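Local structure of RagB/SusD domain protein (Flavobacterium johnsoniae, 5J90) at residues A[39-42]-A[48-51]; A[51-56]-A[127-132]; A[58-63]-A[463-468]; A[74-79]-A[84-89]; A[256-259]-A[264-267]. The protein binds chitin and, as a SusD homolog, probably captures its chains at the outer membrane for uptake by a polysaccharide utilization system. All blocks are in the same frame, centred on the assembly; numbering follows the deposited sequence.

Contact 1 of 5, residues A[39-42]-A[48-51]; sequences NIQV and VYQL
Val42 and Tyr49 meet where the loop after helix 33-37 packs against helix 46-54 in the largely helical SusD-like fold. Apolar contacts and one water-mediated link join the two segments, while the direct polar bonds go to Asp58 and Gln52. The apolar part is a valine pair. Val42 and Val48 meet through single methyl groups, CG1 of Val42 lying 3.6 Å from CG1 of Val48. Each of these methyls is carried anti to its own backbone N (chi1 174° in Val42), which directs both into the interface. The Tyr92 side chain of helix 83-108 packs on Val48 as well.

Gln41 and Tyr49 form the second group. Their side chains run side by side in the same direction, with the extended glutamine passing along the CE1 side of the phenol and the amide plane turned 68° from the ring. Their polar ends do not bond directly: Gln41 NE2 and Tyr49 OH are 3.8 Å apart. One water joins them, accepting from Gln41 NE2 at 3.0 Å and donating to Tyr49 OH at 2.8 Å. The phenol also has a direct hydrogen-bond partner in Asp58, so the water is a second tie that links the loop to an already fixed hydroxyl.

Behind the side chains, the loop backbone is read by the next turn of the helix, where Gln52 accepts from Val42 N and donates to Ile40 O. The Val42 carbonyl is treated differently: buried and with no hydrogen-bond partner, its O lies at the ring edge, 3.2 Å from Tyr49 CB.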
# COMPACT_ATOMS: atom_id res chain seq x y z
N ASN A 39 -13.90 -28.05 -5.20
CA ASN A 39 -14.04 -26.70 -5.73
C ASN A 39 -13.06 -25.66 -5.22
O ASN A 39 -13.26 -24.47 -5.43
CB ASN A 39 -15.48 -26.18 -5.59
CG ASN A 39 -16.46 -26.95 -6.46
OD1 ASN A 39 -16.60 -26.67 -7.66
ND2 ASN A 39 -17.12 -27.93 -5.88
N ILE A 40 -12.00 -26.08 -4.54
CA ILE A 40 -10.89 -25.17 -4.26
C ILE A 40 -10.29 -24.80 -5.61
O ILE A 40 -10.22 -23.62 -5.98
CB ILE A 40 -9.86 -25.80 -3.32
CG1 ILE A 40 -10.51 -26.06 -1.96
CG2 ILE A 40 -8.62 -24.90 -3.18
CD1 ILE A 40 -9.78 -27.10 -1.14
N GLN A 41 -9.87 -25.82 -6.36
CA GLN A 41 -9.80 -25.73 -7.81
C GLN A 41 -10.99 -26.50 -8.34
O GLN A 41 -11.18 -27.67 -7.98
CB GLN A 41 -8.50 -26.33 -8.35
CG GLN A 41 -7.29 -25.51 -7.98
CD GLN A 41 -6.05 -25.97 -8.69
OE1 GLN A 41 -5.92 -27.14 -9.07
NE2 GLN A 41 -5.11 -25.06 -8.89
N VAL A 42 -11.81 -25.87 -9.18
CA VAL A 42 -12.99 -26.56 -9.69
C VAL A 42 -12.58 -27.72 -10.59
O VAL A 42 -11.98 -27.52 -11.64
CB VAL A 42 -13.93 -25.59 -10.43
CG1 VAL A 42 -15.07 -26.37 -11.08
CG2 VAL A 42 -14.46 -24.55 -9.46
N VAL A 48 -15.12 -24.73 -16.53
CA VAL A 48 -15.19 -23.86 -15.35
C VAL A 48 -13.79 -23.64 -14.76
O VAL A 48 -13.45 -22.51 -14.43
CB VAL A 48 -16.18 -24.35 -14.28
CG1 VAL A 48 -16.10 -23.47 -13.04
CG2 VAL A 48 -17.62 -24.33 -14.84
N TYR A 49 -12.98 -24.69 -14.63
CA TYR A 49 -11.60 -24.48 -14.18
C TYR A 49 -10.87 -23.47 -15.07
O TYR A 49 -10.13 -22.61 -14.59
CB TYR A 49 -10.78 -25.79 -14.09
CG TYR A 49 -9.36 -25.45 -13.70
CD1 TYR A 49 -9.01 -25.29 -12.36
CD2 TYR A 49 -8.39 -25.18 -14.65
CE1 TYR A 49 -7.73 -24.91 -11.99
CE2 TYR A 49 -7.11 -24.80 -14.30
CZ TYR A 49 -6.79 -24.67 -12.96
OH TYR A 49 -5.51 -24.27 -12.60
N GLN A 50 -11.07 -23.60 -16.38
CA GLN A 50 -10.41 -22.71 -17.32
C GLN A 50 -10.69 -21.25 -16.97
O GLN A 50 -9.81 -20.40 -17.09
CB GLN A 50 -10.86 -23.02 -18.75
CG GLN A 50 -10.06 -22.30 -19.81
CD GLN A 50 -10.52 -22.63 -21.21
OE1 GLN A 50 -11.71 -22.86 -21.45
NE2 GLN A 50 -9.59 -22.65 -22.15
N LEU A 51 -11.92 -20.95 -16.53
CA LEU A 51 -12.29 -19.57 -16.17
C LEU A 51 -11.92 -19.21 -14.72
O LEU A 51 -11.57 -18.07 -14.42
CB LEU A 51 -13.78 -19.34 -16.42
CG LEU A 51 -14.20 -19.51 -17.88
CD1 LEU A 51 -15.72 -19.44 -17.98
CD2 LEU A 51 -13.56 -18.45 -18.75
O HOH W 1 -3.34 -25.37 -11.28

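Contact 2 of 5, residues A[51-56]-A[127-132]; sequences LQQGLN and MHRMTD
Arg129 reaches from helix 113-134 to the end of helix 46-54 and grips the side-chain oxygen of Gln53 with two nitrogens. NH2 makes the shorter and straighter bond, 2.9 Å from Gln53 OE1 with an N-H...O angle of 158°, and it comes in nearly along the C=O axis. NH1 bonds the same OE1 at 3.2 Å, more bent and tilted from the carbonyl plane. Because OE1 lies in the guanidinium plane, this end-on, two-nitrogen grip on one oxygen fixes the arginine's rotation while the two side chains cross at about a right angle. At the other end of the Gln53 amide, NE2 donates to Glu431 and Asp58; these bonds set which end carries the oxygen, turning OE1 to Arg129.

Gln52 NE2 and Arg129 NH2 lie 4.0 Å apart without bonding, two donors brought together because NH2 also reaches Ile40 O, the acceptor of Gln52, by a weak bond. Just past the helix, Asn56 ND2 bonds back to Gln52 O at 3.0 Å, from above the carbonyl plane.

The two segments come no closer than 10.5 Å between CA atoms (Gln53 and Arg129), so long polar side chains span the gap, with Gln433 of helix 432-442 packing against both Gln53 and Arg129.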
# COMPACT_ATOMS: atom_id res chain seq x y z
N LEU A 51 -11.92 -20.95 -16.53
CA LEU A 51 -12.29 -19.57 -16.17
C LEU A 51 -11.92 -19.21 -14.72
O LEU A 51 -11.57 -18.07 -14.42
CB LEU A 51 -13.78 -19.34 -16.42
CG LEU A 51 -14.20 -19.51 -17.88
CD1 LEU A 51 -15.72 -19.44 -17.98
CD2 LEU A 51 -13.56 -18.45 -18.75
N GLN A 52 -12.01 -20.19 -13.83
CA GLN A 52 -11.71 -19.96 -12.42
C GLN A 52 -10.24 -19.66 -12.19
O GLN A 52 -9.90 -18.80 -11.37
CB GLN A 52 -12.09 -21.18 -11.59
CG GLN A 52 -11.95 -20.92 -10.10
CD GLN A 52 -11.58 -22.16 -9.30
OE1 GLN A 52 -11.15 -23.17 -9.87
NE2 GLN A 52 -11.75 -22.09 -7.99
N GLN A 53 -9.35 -20.37 -12.90
CA GLN A 53 -7.92 -20.19 -12.68
C GLN A 53 -7.10 -20.25 -13.97
O GLN A 53 -6.07 -19.59 -14.09
CB GLN A 53 -7.41 -21.21 -11.65
CG GLN A 53 -5.95 -20.98 -11.30
CD GLN A 53 -5.44 -21.80 -10.11
OE1 GLN A 53 -6.16 -22.07 -9.14
NE2 GLN A 53 -4.19 -22.20 -10.20
N GLY A 54 -7.55 -21.04 -14.95
CA GLY A 54 -6.75 -21.29 -16.14
C GLY A 54 -6.40 -20.08 -16.97
O GLY A 54 -5.35 -20.03 -17.62
N LEU A 55 -7.29 -19.09 -16.97
CA LEU A 55 -7.12 -17.89 -17.78
C LEU A 55 -6.83 -16.65 -16.93
O LEU A 55 -6.93 -15.51 -17.40
CB LEU A 55 -8.35 -17.67 -18.68
CG LEU A 55 -8.48 -18.70 -19.80
CD1 LEU A 55 -9.84 -18.60 -20.49
CD2 LEU A 55 -7.37 -18.49 -20.81
N ASN A 56 -6.44 -16.88 -15.68
CA ASN A 56 -5.94 -15.79 -14.84
C ASN A 56 -4.58 -16.15 -14.24
O ASN A 56 -3.57 -16.06 -14.93
CB ASN A 56 -7.00 -15.25 -13.84
CG ASN A 56 -7.64 -16.33 -12.97
OD1 ASN A 56 -7.06 -16.75 -11.97
ND2 ASN A 56 -8.86 -16.73 -13.31
N MET A 127 -10.58 -20.03 0.92
CA MET A 127 -10.89 -18.60 0.96
C MET A 127 -9.69 -17.66 0.98
O MET A 127 -9.82 -16.50 0.56
CB MET A 127 -11.90 -18.28 2.07
CG MET A 127 -13.23 -19.06 1.94
SD MET A 127 -14.07 -18.85 0.35
CE MET A 127 -14.53 -17.12 0.43
N HIS A 128 -8.51 -18.12 1.42
CA HIS A 128 -7.34 -17.24 1.30
C HIS A 128 -7.07 -16.93 -0.17
O HIS A 128 -6.65 -15.82 -0.51
CB HIS A 128 -6.09 -17.78 2.03
CG HIS A 128 -5.28 -18.76 1.23
ND1 HIS A 128 -5.60 -20.11 1.16
CD2 HIS A 128 -4.18 -18.60 0.46
CE1 HIS A 128 -4.72 -20.72 0.39
NE2 HIS A 128 -3.85 -19.83 -0.05
N ARG A 129 -7.34 -17.89 -1.05
CA ARG A 129 -7.21 -17.67 -2.49
C ARG A 129 -8.15 -16.55 -2.95
O ARG A 129 -7.77 -15.68 -3.74
CB ARG A 129 -7.49 -18.96 -3.25
CG ARG A 129 -6.39 -20.01 -3.07
CD ARG A 129 -6.89 -21.45 -3.35
NE ARG A 129 -7.65 -21.58 -4.59
CZ ARG A 129 -7.13 -21.76 -5.80
NH1 ARG A 129 -5.81 -21.83 -5.97
NH2 ARG A 129 -7.92 -21.87 -6.86
N MET A 130 -9.37 -16.58 -2.43
CA MET A 130 -10.36 -15.56 -2.77
C MET A 130 -9.91 -14.16 -2.38
O MET A 130 -9.93 -13.24 -3.21
CB MET A 130 -11.70 -15.90 -2.10
CG MET A 130 -12.88 -15.07 -2.62
SD MET A 130 -13.45 -15.55 -4.28
CE MET A 130 -14.14 -17.17 -3.93
N THR A 131 -9.48 -13.97 -1.13
CA THR A 131 -9.03 -12.64 -0.75
C THR A 131 -7.72 -12.25 -1.44
O THR A 131 -7.52 -11.08 -1.78
CB THR A 131 -8.95 -12.44 0.78
OG1 THR A 131 -8.48 -11.11 1.06
CG2 THR A 131 -7.99 -13.42 1.42
N ASP A 132 -6.86 -13.22 -1.70
CA ASP A 132 -5.64 -12.91 -2.43
C ASP A 132 -5.91 -12.45 -3.86
O ASP A 132 -5.07 -11.78 -4.46
CB ASP A 132 -4.69 -14.11 -2.42
CG ASP A 132 -4.06 -14.34 -1.07
OD1 ASP A 132 -4.18 -13.49 -0.17
OD2 ASP A 132 -3.42 -15.40 -0.93

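Contact 3 of 5, residues A[58-63]-A[463-468]; sequences DIWSGY and FGVRRI
Trp60, on the short helix 57-60, faces Val465 in an irregular loop, their CA atoms 7.4 Å apart and no hydrogen bond joining the two backbones. Here a single indole carries a long-range packing contact of the SusD fold, tying an early helix to a loop some four hundred residues later.

Val465 lays both methyls over one face of the indole. CG1 sits over the six-membered ring, 3.8 Å from its centroid and only 15° off the normal, a CH-pi contact, while CG2 lies toward the rim, 3.6 Å from Trp60 CE2. The branch fits the ring because CG1 stands anti to the backbone N (chi1 -177°) and CG2 lies beside the backbone N, nearer CE2 and NE1 of the indole.

Ile468 approaches from another direction. Its side chain meets the indole at roughly a right angle and touches the outer edge of the benzene ring, so face and edge are packed by different residues of one loop. The ring's polar corner is satisfied as well, since Trp60 NE1 donates to the backbone O of Asn76.

Within each segment the turns are pinned locally. Ser61 OG accepts from Tyr63 N in an ST turn, and Arg466 NH1 bonds Phe463 O at 2.9 Å. At the far end of Ile468, the CD1 methyl completes the edge contact, 3.8 Å from Trp60 CH2.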
# COMPACT_ATOMS: atom_id res chain seq x y z
N ASP A 58 -2.95 -18.89 -13.62
CA ASP A 58 -2.11 -19.89 -14.30
C ASP A 58 -1.23 -19.25 -15.36
O ASP A 58 -0.16 -19.77 -15.69
CB ASP A 58 -2.94 -21.00 -14.95
CG ASP A 58 -3.42 -22.05 -13.96
OD1 ASP A 58 -2.96 -22.06 -12.79
OD2 ASP A 58 -4.26 -22.89 -14.37
N ILE A 59 -1.68 -18.12 -15.89
CA ILE A 59 -0.95 -17.40 -16.93
C ILE A 59 -0.14 -16.23 -16.34
O ILE A 59 1.03 -16.08 -16.65
CB ILE A 59 -1.92 -16.92 -18.04
CG1 ILE A 59 -2.54 -18.15 -18.72
CG2 ILE A 59 -1.19 -16.03 -19.03
CD1 ILE A 59 -3.52 -17.81 -19.83
N TRP A 60 -0.75 -15.43 -15.48
CA TRP A 60 -0.05 -14.29 -14.89
C TRP A 60 1.18 -14.73 -14.08
O TRP A 60 2.17 -14.00 -14.01
CB TRP A 60 -0.99 -13.47 -14.02
CG TRP A 60 -2.17 -12.86 -14.77
CD1 TRP A 60 -2.21 -12.48 -16.08
CD2 TRP A 60 -3.46 -12.58 -14.23
NE1 TRP A 60 -3.45 -11.98 -16.39
CE2 TRP A 60 -4.24 -12.03 -15.27
CE3 TRP A 60 -4.04 -12.73 -12.96
CZ2 TRP A 60 -5.56 -11.62 -15.08
CZ3 TRP A 60 -5.35 -12.33 -12.78
CH2 TRP A 60 -6.10 -11.79 -13.83
N SER A 61 1.10 -15.92 -13.48
CA SER A 61 2.20 -16.48 -12.69
C SER A 61 3.44 -16.78 -13.52
O SER A 61 4.50 -17.03 -12.96
CB SER A 61 1.75 -17.80 -12.06
OG SER A 61 1.46 -18.75 -13.08
N GLY A 62 3.29 -16.83 -14.84
CA GLY A 62 4.36 -17.30 -15.70
C GLY A 62 4.42 -18.80 -15.90
O GLY A 62 5.35 -19.30 -16.55
N TYR A 63 3.46 -19.55 -15.38
CA TYR A 63 3.47 -21.00 -15.53
C TYR A 63 3.04 -21.49 -16.92
O TYR A 63 3.61 -22.44 -17.44
CB TYR A 63 2.53 -21.63 -14.51
CG TYR A 63 3.11 -21.83 -13.12
CD1 TYR A 63 4.42 -21.46 -12.80
CD2 TYR A 63 2.33 -22.40 -12.12
CE1 TYR A 63 4.93 -21.67 -11.51
CE2 TYR A 63 2.84 -22.62 -10.85
CZ TYR A 63 4.14 -22.25 -10.54
OH TYR A 63 4.62 -22.48 -9.27
N PHE A 463 4.35 -3.95 -13.58
CA PHE A 463 3.90 -4.70 -12.40
C PHE A 463 2.77 -5.67 -12.66
O PHE A 463 2.50 -6.54 -11.83
CB PHE A 463 3.60 -3.73 -11.25
CG PHE A 463 4.80 -2.96 -10.83
CD1 PHE A 463 5.74 -3.54 -9.99
CD2 PHE A 463 5.04 -1.69 -11.32
CE1 PHE A 463 6.88 -2.85 -9.62
CE2 PHE A 463 6.18 -1.00 -10.95
CZ PHE A 463 7.10 -1.59 -10.11
N GLY A 464 2.12 -5.53 -13.81
CA GLY A 464 1.09 -6.48 -14.18
C GLY A 464 -0.15 -6.44 -13.30
O GLY A 464 -0.41 -5.46 -12.59
N VAL A 465 -0.92 -7.51 -13.36
CA VAL A 465 -2.20 -7.56 -12.66
C VAL A 465 -1.98 -7.76 -11.17
O VAL A 465 -1.35 -8.73 -10.74
CB VAL A 465 -3.09 -8.70 -13.21
CG1 VAL A 465 -4.44 -8.67 -12.52
CG2 VAL A 465 -3.24 -8.59 -14.73
N ARG A 466 -2.48 -6.82 -10.38
CA ARG A 466 -2.31 -6.88 -8.92
C ARG A 466 -3.53 -7.49 -8.23
O ARG A 466 -3.43 -7.98 -7.11
CB ARG A 466 -1.97 -5.51 -8.33
CG ARG A 466 -0.82 -4.78 -9.03
CD ARG A 466 0.44 -5.62 -9.23
NE ARG A 466 1.16 -5.88 -7.98
CZ ARG A 466 2.41 -6.33 -7.91
NH1 ARG A 466 3.11 -6.56 -9.02
NH2 ARG A 466 2.97 -6.54 -6.74
N ARG A 467 -4.69 -7.45 -8.89
CA ARG A 467 -5.92 -8.02 -8.34
C ARG A 467 -6.95 -8.12 -9.44
O ARG A 467 -6.75 -7.60 -10.53
CB ARG A 467 -6.48 -7.14 -7.20
CG ARG A 467 -6.99 -5.79 -7.70
CD ARG A 467 -7.57 -4.95 -6.57
NE ARG A 467 -8.87 -5.42 -6.09
CZ ARG A 467 -10.04 -5.02 -6.59
NH1 ARG A 467 -10.09 -4.18 -7.62
NH2 ARG A 467 -11.16 -5.46 -6.04
N ILE A 468 -8.06 -8.79 -9.13
CA ILE A 468 -9.22 -8.78 -10.03
C ILE A 468 -10.30 -7.89 -9.41
O ILE A 468 -10.47 -7.84 -8.19
CB ILE A 468 -9.71 -10.21 -10.32
CG1 ILE A 468 -8.59 -11.00 -10.99
CG2 ILE A 468 -10.98 -10.20 -11.19
CD1 ILE A 468 -8.94 -12.45 -11.34

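Contact 4 of 5, residues A[74-79]-A[84-89]; sequences VNNTTY and NWNGFI
An Asx turn at Asn75 shapes the loop that leads into helix 83-108, and it presents the neighbouring Asn76 to the first turns of that helix. Asn75 OD1 makes the turn by accepting from Thr77 N at 2.8 Å, and it also takes the Thr77 hydroxyl as a donor. Both donors lie in its carbonyl plane.

Across the contact, Asn76 and Asn86 meet head-on as a cyclic amide pair. Asn76 ND2 donates to Asn86 OD1 at 2.9 Å, nearly straight at 167° and on a lone pair, while Asn86 ND2 returns a longer bond of 3.2 Å to Asn76 OD1. The amide planes are only 13° apart, the near-flat geometry that lets both bonds form together.

Trp85 closes one flank. Asn76 ND2 lies at the indole edge, 3.6 Å from Trp85 CE3, with the amide turned steeply against the ring. Asn75 adds its CB, which touches Trp85 CH2 at 3.6 Å. The tryptophan also packs against Leu51 of helix 46-54.

Neither half of the Asn76 amide depends on Asn86 alone: ND2 also donates to Leu55 O, and OD1 also accepts from Leu82 N. With two hydrogen bonds at each end, the flip of this buried amide is well defined, and a neutral group joins the loop to helix 83-108, to Leu82 just before it and to Leu55 just after helix 46-54 without burying charge.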
# COMPACT_ATOMS: atom_id res chain seq x y z
N VAL A 74 -8.07 -9.40 -26.83
CA VAL A 74 -8.28 -8.39 -25.80
C VAL A 74 -8.91 -9.11 -24.62
O VAL A 74 -10.12 -9.34 -24.58
CB VAL A 74 -9.18 -7.25 -26.33
CG1 VAL A 74 -9.46 -6.21 -25.25
CG2 VAL A 74 -8.54 -6.60 -27.55
N ASN A 75 -8.09 -9.49 -23.65
CA ASN A 75 -8.57 -10.41 -22.62
C ASN A 75 -7.64 -10.37 -21.41
O ASN A 75 -6.74 -9.53 -21.35
CB ASN A 75 -8.72 -11.83 -23.20
CG ASN A 75 -7.42 -12.39 -23.74
OD1 ASN A 75 -6.40 -12.39 -23.05
ND2 ASN A 75 -7.44 -12.87 -24.99
N ASN A 76 -7.83 -11.28 -20.45
CA ASN A 76 -7.03 -11.27 -19.23
C ASN A 76 -5.53 -11.29 -19.53
O ASN A 76 -4.74 -10.69 -18.78
CB ASN A 76 -7.34 -12.49 -18.36
CG ASN A 76 -8.59 -12.33 -17.50
OD1 ASN A 76 -9.25 -11.30 -17.47
ND2 ASN A 76 -8.91 -13.40 -16.78
N THR A 77 -5.12 -11.98 -20.59
CA THR A 77 -3.69 -12.14 -20.88
C THR A 77 -3.05 -10.85 -21.40
O THR A 77 -1.83 -10.69 -21.35
CB THR A 77 -3.38 -13.29 -21.86
OG1 THR A 77 -3.69 -12.89 -23.21
CG2 THR A 77 -4.18 -14.54 -21.50
N THR A 78 -3.88 -9.94 -21.92
CA THR A 78 -3.40 -8.63 -22.36
C THR A 78 -3.94 -7.52 -21.45
O THR A 78 -3.99 -6.35 -21.82
CB THR A 78 -3.75 -8.37 -23.84
OG1 THR A 78 -5.15 -8.62 -24.05
CG2 THR A 78 -2.94 -9.32 -24.74
N TYR A 79 -4.31 -7.93 -20.23
CA TYR A 79 -4.65 -7.02 -19.14
C TYR A 79 -5.94 -6.23 -19.36
O TYR A 79 -6.16 -5.18 -18.75
CB TYR A 79 -3.49 -6.08 -18.80
CG TYR A 79 -2.22 -6.78 -18.34
CD1 TYR A 79 -2.20 -8.14 -18.05
CD2 TYR A 79 -1.03 -6.07 -18.20
CE1 TYR A 79 -1.03 -8.78 -17.62
CE2 TYR A 79 0.14 -6.69 -17.77
CZ TYR A 79 0.13 -8.04 -17.48
OH TYR A 79 1.29 -8.67 -17.06
N ASN A 84 -16.90 -11.36 -17.59
CA ASN A 84 -17.62 -12.58 -17.93
C ASN A 84 -16.79 -13.84 -17.64
O ASN A 84 -17.33 -14.92 -17.44
CB ASN A 84 -18.11 -12.56 -19.38
CG ASN A 84 -17.03 -12.18 -20.37
OD1 ASN A 84 -16.37 -11.15 -20.23
ND2 ASN A 84 -16.84 -13.01 -21.39
N TRP A 85 -15.47 -13.69 -17.61
CA TRP A 85 -14.59 -14.79 -17.21
C TRP A 85 -14.42 -14.84 -15.69
O TRP A 85 -14.57 -15.89 -15.06
CB TRP A 85 -13.20 -14.61 -17.82
CG TRP A 85 -13.11 -14.83 -19.31
CD1 TRP A 85 -14.14 -15.05 -20.19
CD2 TRP A 85 -11.91 -14.86 -20.08
NE1 TRP A 85 -13.63 -15.21 -21.47
CE2 TRP A 85 -12.27 -15.10 -21.42
CE3 TRP A 85 -10.55 -14.70 -19.76
CZ2 TRP A 85 -11.32 -15.19 -22.45
CZ3 TRP A 85 -9.61 -14.79 -20.78
CH2 TRP A 85 -10.00 -15.03 -22.11
N ASN A 86 -14.10 -13.69 -15.11
CA ASN A 86 -13.60 -13.65 -13.74
C ASN A 86 -14.67 -13.82 -12.67
O ASN A 86 -14.38 -14.18 -11.53
CB ASN A 86 -12.77 -12.39 -13.53
CG ASN A 86 -11.57 -12.33 -14.45
OD1 ASN A 86 -10.97 -13.36 -14.76
ND2 ASN A 86 -11.22 -11.13 -14.91
N GLY A 87 -15.93 -13.58 -13.04
CA GLY A 87 -17.02 -13.82 -12.12
C GLY A 87 -17.10 -15.26 -11.64
O GLY A 87 -17.55 -15.52 -10.53
N PHE A 88 -16.64 -16.20 -12.46
CA PHE A 88 -16.64 -17.61 -12.09
C PHE A 88 -15.85 -17.90 -10.81
O PHE A 88 -16.22 -18.78 -10.03
CB PHE A 88 -16.11 -18.48 -13.23
CG PHE A 88 -17.12 -18.74 -14.31
CD1 PHE A 88 -17.32 -17.83 -15.34
CD2 PHE A 88 -17.89 -19.90 -14.28
CE1 PHE A 88 -18.27 -18.08 -16.33
CE2 PHE A 88 -18.84 -20.15 -15.26
CZ PHE A 88 -19.03 -19.24 -16.29
N ILE A 89 -14.78 -17.14 -10.59
CA ILE A 89 -13.94 -17.35 -9.40
C ILE A 89 -14.78 -17.15 -8.14
O ILE A 89 -14.81 -17.99 -7.24
CB ILE A 89 -12.77 -16.35 -9.37
CG1 ILE A 89 -11.96 -16.39 -10.67
CG2 ILE A 89 -11.89 -16.60 -8.15
CD1 ILE A 89 -11.00 -15.22 -10.82

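Contact 5 of 5, residues A[256-259]-A[264-267]; sequences ATIS and DIRM
Ser259 holds its OG anti to the backbone N (chi1 -179°), while Arg266 starts away from the helix and is folded back by bends at chi2 (-82°) and chi3 (82°); together these torsions bring hydroxyl and guanidinium into contact. Arg266 NH2 donates to Ser259 OG at 3.0 Å, a bond well short of straight and tilted from the guanidinium plane. The fold of the arginine is secured from within its own segment, where NE bonds Ile265 O at 2.8 Å and almost linearly. Ser259 OG in turn accepts from Ile318 N, so the hydroxyl connects the arginine to a further loop.

A backbone bond closes the turn between the segments: Asp264 N donates to Ile258 O at 3.0 Å. Beside it Ile258 and Ile265 touch through their CG2 methyls, 3.8 Å apart, and the Ser259 CB rests on the same Ile265 methyl. The Asp264 carboxylate bonds to Thr68, Gln50 and, in a salt bridge, Lys309.

This contact packs helix 255-261 against the short, weakly bonded strand 266-267, which pairs antiparallel with strand 64-65, while Ile258 packs on Tyr49 and Gln50 of helix 46-54.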
# COMPACT_ATOMS: atom_id res chain seq x y z
N ALA A 256 -5.51 -31.30 -17.94
CA ALA A 256 -5.20 -32.32 -18.94
C ALA A 256 -6.09 -32.16 -20.18
O ALA A 256 -5.61 -32.27 -21.31
CB ALA A 256 -5.37 -33.71 -18.34
N THR A 257 -7.37 -31.86 -19.96
CA THR A 257 -8.31 -31.64 -21.05
C THR A 257 -8.06 -30.30 -21.75
O THR A 257 -7.98 -30.24 -22.98
CB THR A 257 -9.76 -31.68 -20.53
OG1 THR A 257 -10.04 -32.99 -20.04
CG2 THR A 257 -10.76 -31.32 -21.62
N ILE A 258 -7.95 -29.23 -20.97
CA ILE A 258 -7.70 -27.90 -21.51
C ILE A 258 -6.46 -27.89 -22.41
O ILE A 258 -6.45 -27.28 -23.48
CB ILE A 258 -7.56 -26.86 -20.38
CG1 ILE A 258 -8.86 -26.83 -19.57
CG2 ILE A 258 -7.24 -25.49 -20.95
CD1 ILE A 258 -8.71 -26.09 -18.24
N SER A 259 -5.43 -28.61 -21.98
CA SER A 259 -4.21 -28.73 -22.76
C SER A 259 -4.32 -29.75 -23.91
O SER A 259 -4.34 -29.37 -25.08
CB SER A 259 -3.02 -29.07 -21.86
OG SER A 259 -1.83 -29.16 -22.62
N ASP A 264 -5.83 -25.29 -25.63
CA ASP A 264 -6.09 -23.92 -25.21
C ASP A 264 -5.07 -23.39 -24.21
O ASP A 264 -5.11 -22.22 -23.82
CB ASP A 264 -7.48 -23.80 -24.61
CG ASP A 264 -8.54 -23.41 -25.62
OD1 ASP A 264 -8.19 -23.02 -26.76
OD2 ASP A 264 -9.73 -23.49 -25.25
N ILE A 265 -4.16 -24.26 -23.77
CA ILE A 265 -3.09 -23.83 -22.87
C ILE A 265 -1.82 -24.62 -23.20
O ILE A 265 -1.90 -25.82 -23.56
CB ILE A 265 -3.50 -23.93 -21.37
CG1 ILE A 265 -2.61 -23.03 -20.48
CG2 ILE A 265 -3.48 -25.37 -20.87
CD1 ILE A 265 -2.91 -21.55 -20.65
N ARG A 266 -0.68 -23.95 -23.09
CA ARG A 266 0.62 -24.52 -23.44
C ARG A 266 1.67 -24.14 -22.40
O ARG A 266 1.43 -23.28 -21.53
CB ARG A 266 1.08 -23.97 -24.80
CG ARG A 266 0.15 -24.19 -26.00
CD ARG A 266 0.27 -25.58 -26.62
NE ARG A 266 -0.50 -26.57 -25.89
CZ ARG A 266 -0.68 -27.83 -26.28
NH1 ARG A 266 -0.15 -28.27 -27.42
NH2 ARG A 266 -1.40 -28.65 -25.53
N MET A 267 2.83 -24.78 -22.47
CA MET A 267 4.01 -24.31 -21.77
C MET A 267 4.22 -22.82 -22.02
O MET A 267 3.98 -22.33 -23.13
CB MET A 267 5.23 -25.09 -22.28
CG MET A 267 6.54 -24.76 -21.59
SD MET A 267 7.88 -25.64 -22.43
CE MET A 267 9.18 -25.50 -21.21

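Overall arrangement
Helix 46-54 carries contacts 1 and 2 and is touched by the others. Contacts 1 and 2 share Leu51 and lie about 8 Å apart between centres, joined by the amide of Gln52. Leu51 also packs on Trp85 and Phe88, bringing in contact 4. Asp58 connects three contacts: it bonds Tyr49 of contact 1 and Gln53 of contact 2 from within the first segment of contact 3. Contacts 3 and 4, with centres about 11 Å apart, meet where Trp60 bonds the Asn76 backbone. Contact 5 stands off from contacts 2 and 3, about 18 Å between centres, and lies about 14 Å from contact 1, which it reaches through Gln50 and Asp264.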